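Local coordinates for putative ABC transporter subunit, substrate-binding component (Rhodopseudomonas palustris, PDB 4EVQ), which binds 4-hydroxybenzoate and probably delivers it, and related lignin-derived benzoates, to an ABC transporter for uptake into the cell, at residues Y161-G164 / E165-S169; T89-S92 / G93-M96. All coordinates share one frame; numbering follows the deposited sequence. Where two conformers were deposited one is given.

Interaction 1: Y161-G164 / E165-S169; sequences YAAG and EEMVS. With PHB (p-hydroxybenzoic acid), chain H.
Tyr-161 is at the N-cap position of helix 162-177, and its backbone O accepts from Glu-165 N to start the first turn. The bond from Glu-165 N to Tyr-161 O is 3.0 Å long and close to straight. This helix belongs to a beta-alpha-beta unit of the periplasmic binding protein fold, and its beginning faces the bound 4-hydroxybenzoate. The backbone contacts are i to i+4 bonds. Those from Glu-166 N, Met-167 N and Val-168 N to Ala-162 O, Ala-163 O and Gly-164 O continue the helix.

The polar ligand contact is made by Tyr-161. Its CG sits between the backbone N and carbonyl carbon (chi1 83°), which turns one face of the ring to Ala-163 N, offset toward the rim. Tyr-161 OH donates a hydrogen bond to PHB O1' at 2.6 Å, and this oxygen lies at the ring edge, in plane. Tyr-29 OH is a second hydroxyl partner. A phenylalanine here would probably leave PHB O1' without this bond and Tyr-29 without its hydroxyl mate. Glu-166 turns its carboxylate to Asn-135 and the backbone N of Asp-117.

The carbon contacts come from Ala-163 and the selenomethionine Met-167. Ala-163 CB packs against the carboxylate group, 3.3 Å from PHB O1'. The Met-167 chain bends at chi3 (-117°), bringing Met-167 CE 4.0 Å from Ala-163 CB and 3.7 Å from PHB C6.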
# COMPACT_ATOMS: atom_id res chain seq x y z
N TYR A 161 12.73 1.43 -9.15
CA TYR A 161 13.03 1.75 -7.78
C TYR A 161 12.60 0.55 -6.94
O TYR A 161 11.99 -0.38 -7.46
CB TYR A 161 12.42 3.08 -7.31
CG TYR A 161 10.97 3.04 -6.85
CD1 TYR A 161 9.96 3.01 -7.77
CD2 TYR A 161 10.62 3.10 -5.50
CE1 TYR A 161 8.63 3.03 -7.37
CE2 TYR A 161 9.32 3.11 -5.11
CZ TYR A 161 8.31 3.08 -6.04
OH TYR A 161 7.01 3.11 -5.66
N ALA A 162 12.83 0.62 -5.63
CA ALA A 162 12.69 -0.55 -4.75
C ALA A 162 11.35 -1.24 -4.86
O ALA A 162 11.29 -2.45 -4.84
CB ALA A 162 12.99 -0.18 -3.29
N ALA A 163 10.26 -0.48 -4.89
CA ALA A 163 8.98 -1.13 -4.84
C ALA A 163 8.73 -1.92 -6.10
O ALA A 163 8.19 -3.04 -6.04
CB ALA A 163 7.85 -0.15 -4.57
N GLY A 164 9.06 -1.33 -7.24
CA GLY A 164 8.88 -2.06 -8.49
C GLY A 164 9.78 -3.28 -8.52
O GLY A 164 9.34 -4.38 -8.88
N GLU A 165 11.03 -3.14 -8.10
CA GLU A 165 11.97 -4.25 -8.12
C GLU A 165 11.47 -5.36 -7.22
O GLU A 165 11.49 -6.55 -7.59
CB GLU A 165 13.36 -3.76 -7.70
CG GLU A 165 14.00 -2.75 -8.64
CD GLU A 165 15.07 -1.82 -7.99
OE1 GLU A 165 15.53 -0.88 -8.71
OE2 GLU A 165 15.43 -1.99 -6.79
N GLU A 166 10.96 -5.02 -6.04
CA GLU A 166 10.55 -6.06 -5.11
C GLU A 166 9.26 -6.75 -5.49
O GLU A 166 9.07 -7.93 -5.23
CB GLU A 166 10.42 -5.47 -3.71
CG GLU A 166 11.78 -5.16 -3.06
CD GLU A 166 11.70 -4.46 -1.70
OE1 GLU A 166 10.60 -4.26 -1.17
OE2 GLU A 166 12.77 -4.17 -1.15
N MSE A 167 8.30 -5.99 -6.01
CA MSE A 167 7.07 -6.60 -6.47
C MSE A 167 7.30 -7.47 -7.70
O MSE A 167 6.64 -8.51 -7.85
CB MSE A 167 6.01 -5.56 -6.73
CG MSE A 167 5.41 -4.98 -5.48
SE MSE A 167 3.85 -3.90 -5.76
CE MSE A 167 4.51 -2.26 -5.15
N VAL A 168 8.22 -7.09 -8.58
CA VAL A 168 8.56 -7.96 -9.71
C VAL A 168 9.29 -9.18 -9.20
O VAL A 168 9.05 -10.30 -9.67
CB VAL A 168 9.37 -7.17 -10.77
CG1 VAL A 168 10.11 -8.11 -11.71
CG2 VAL A 168 8.49 -6.24 -11.57
N SER A 169 10.18 -9.02 -8.23
CA SER A 169 10.91 -10.18 -7.69
C SER A 169 9.98 -11.22 -7.09
O SER A 169 10.11 -12.40 -7.36
CB SER A 169 11.93 -9.69 -6.68
OG SER A 169 12.67 -10.76 -6.13
C1' PHB H . 5.93 1.84 -2.68
O1' PHB H . 6.85 2.58 -3.10
O2' PHB H . 6.10 1.00 -1.71
C1 PHB H . 4.57 1.88 -3.26
C2 PHB H . 4.13 3.04 -3.90
C3 PHB H . 2.86 3.07 -4.46
C4 PHB H . 2.06 1.98 -4.39
C5 PHB H . 2.46 0.83 -3.74
C6 PHB H . 3.71 0.80 -3.19
O4 PHB H . 0.83 2.00 -4.94

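Interaction 2: T89-S92 / G93-M96; sequences TVHS and GVAM. With PHB (p-hydroxybenzoic acid), chain H.
His-91 CG stands anti to the backbone N (chi1 -177°), and this carries the imidazole back over the start of helix 92-105, where ND1 meets Gly-93 N and Val-94 N. Ser-92 OG is anti to its own carbonyl carbon (chi1 -81°) and reaches the ligand. His-91 is the N-cap. His-91 ND1 accepts two weak bonds, from Gly-93 N at 3.0 Å and from Val-94 N at 3.4 Å. His-91 O takes Ala-95 N at 2.9 Å, nearly in line with the C=O bond. Ser-92 O then accepts from Met-96 N.

The same turn grips the carboxylate of 4-hydroxybenzoate twice. Ser-92 N donates to PHB O1' at 2.8 Å, and Ser-92 OG bonds PHB O2' at 2.6 Å. The helix start would probably also favour the ligand's negative charge. Thr-89 CG2 packs against Val-94 CG1 at 3.6 Å and also meets Ala-95. The side chains of Thr-89 and Val-94 cross at about a right angle. Thr-89 OG1 is held by Asp-63.

The turn follows strand 85-88. Val-90 packs on helix 30-46, Val-94 on helix 67-80, and Ser-92 and Met-96 on helix 162-177.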
# COMPACT_ATOMS: atom_id res chain seq x y z
N THR A 89 5.40 6.17 5.05
CA THR A 89 4.96 7.01 3.96
C THR A 89 4.52 6.12 2.79
O THR A 89 4.24 4.92 2.99
CB THR A 89 6.07 7.97 3.58
OG1 THR A 89 5.61 8.84 2.51
CG2 THR A 89 7.33 7.26 3.13
N VAL A 90 4.45 6.67 1.58
CA VAL A 90 4.07 5.93 0.37
C VAL A 90 5.19 5.25 -0.35
O VAL A 90 5.11 4.05 -0.62
CB VAL A 90 3.32 6.88 -0.60
CG1 VAL A 90 3.10 6.25 -1.97
CG2 VAL A 90 1.96 7.28 0.01
N HIS A 91 6.24 5.98 -0.67
CA HIS A 91 7.35 5.49 -1.51
C HIS A 91 8.34 4.67 -0.67
O HIS A 91 8.79 5.13 0.38
CB HIS A 91 8.02 6.73 -2.13
CG HIS A 91 9.14 6.46 -3.09
ND1 HIS A 91 10.38 6.00 -2.70
CD2 HIS A 91 9.24 6.72 -4.41
CE1 HIS A 91 11.18 5.96 -3.75
NE2 HIS A 91 10.51 6.36 -4.81
N SER A 92 8.63 3.46 -1.11
CA SER A 92 9.46 2.55 -0.33
C SER A 92 10.84 3.05 -0.05
O SER A 92 11.40 2.73 0.99
CB SER A 92 9.59 1.20 -1.04
OG SER A 92 8.48 0.36 -0.84
N GLY A 93 11.44 3.79 -0.97
CA GLY A 93 12.77 4.33 -0.71
C GLY A 93 12.75 5.38 0.40
O GLY A 93 13.64 5.38 1.25
N VAL A 94 11.77 6.27 0.40
CA VAL A 94 11.64 7.22 1.51
C VAL A 94 11.36 6.47 2.80
O VAL A 94 11.96 6.76 3.84
CB VAL A 94 10.49 8.22 1.24
CG1 VAL A 94 10.28 9.22 2.40
CG2 VAL A 94 10.70 8.95 -0.05
N ALA A 95 10.44 5.52 2.76
CA ALA A 95 10.05 4.80 3.96
C ALA A 95 11.17 4.04 4.60
O ALA A 95 11.26 4.01 5.85
CB ALA A 95 8.90 3.87 3.67
N MSE A 96 12.06 3.44 3.83
CA MSE A 96 13.13 2.68 4.47
C MSE A 96 14.11 3.62 5.20
O MSE A 96 14.65 3.28 6.26
CB MSE A 96 13.83 1.75 3.47
CG MSE A 96 14.60 2.42 2.42
SE MSE A 96 15.39 1.05 1.26
CE MSE A 96 13.83 0.36 0.39
C1' PHB H . 5.93 1.84 -2.68
O1' PHB H . 6.85 2.58 -3.10
O2' PHB H . 6.10 1.00 -1.71
C1 PHB H . 4.57 1.88 -3.26
C2 PHB H . 4.13 3.04 -3.90
C3 PHB H . 2.86 3.07 -4.46
C4 PHB H . 2.06 1.98 -4.39
C5 PHB H . 2.46 0.83 -3.74
C6 PHB H . 3.71 0.80 -3.19
O4 PHB H . 0.83 2.00 -4.94

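How the interactions relate
Interactions 1 and 2 are two helix starts that meet at one ligand. Helix 92-105 follows a strand of the six-stranded sheet and helix 162-177 one of the seven-stranded sheet, so the carboxylate is shared between the two lobes of the binding protein. Interaction 2 is buried. Interaction 1 is partly buried, with Glu-165 exposed. Their chemistry differs: 89-96 holds the carboxylate mainly through a backbone N-H and a serine hydroxyl, with Val-90 against the ring, whereas 161-169 adds a phenol and the carbons of Ala-163 and Met-167. They touch directly. The rings of Tyr-161 and His-91 stack, with Tyr-161 CD2 3.3 Å from His-91 NE2. Ala-162 CB packs against Met-96 CE.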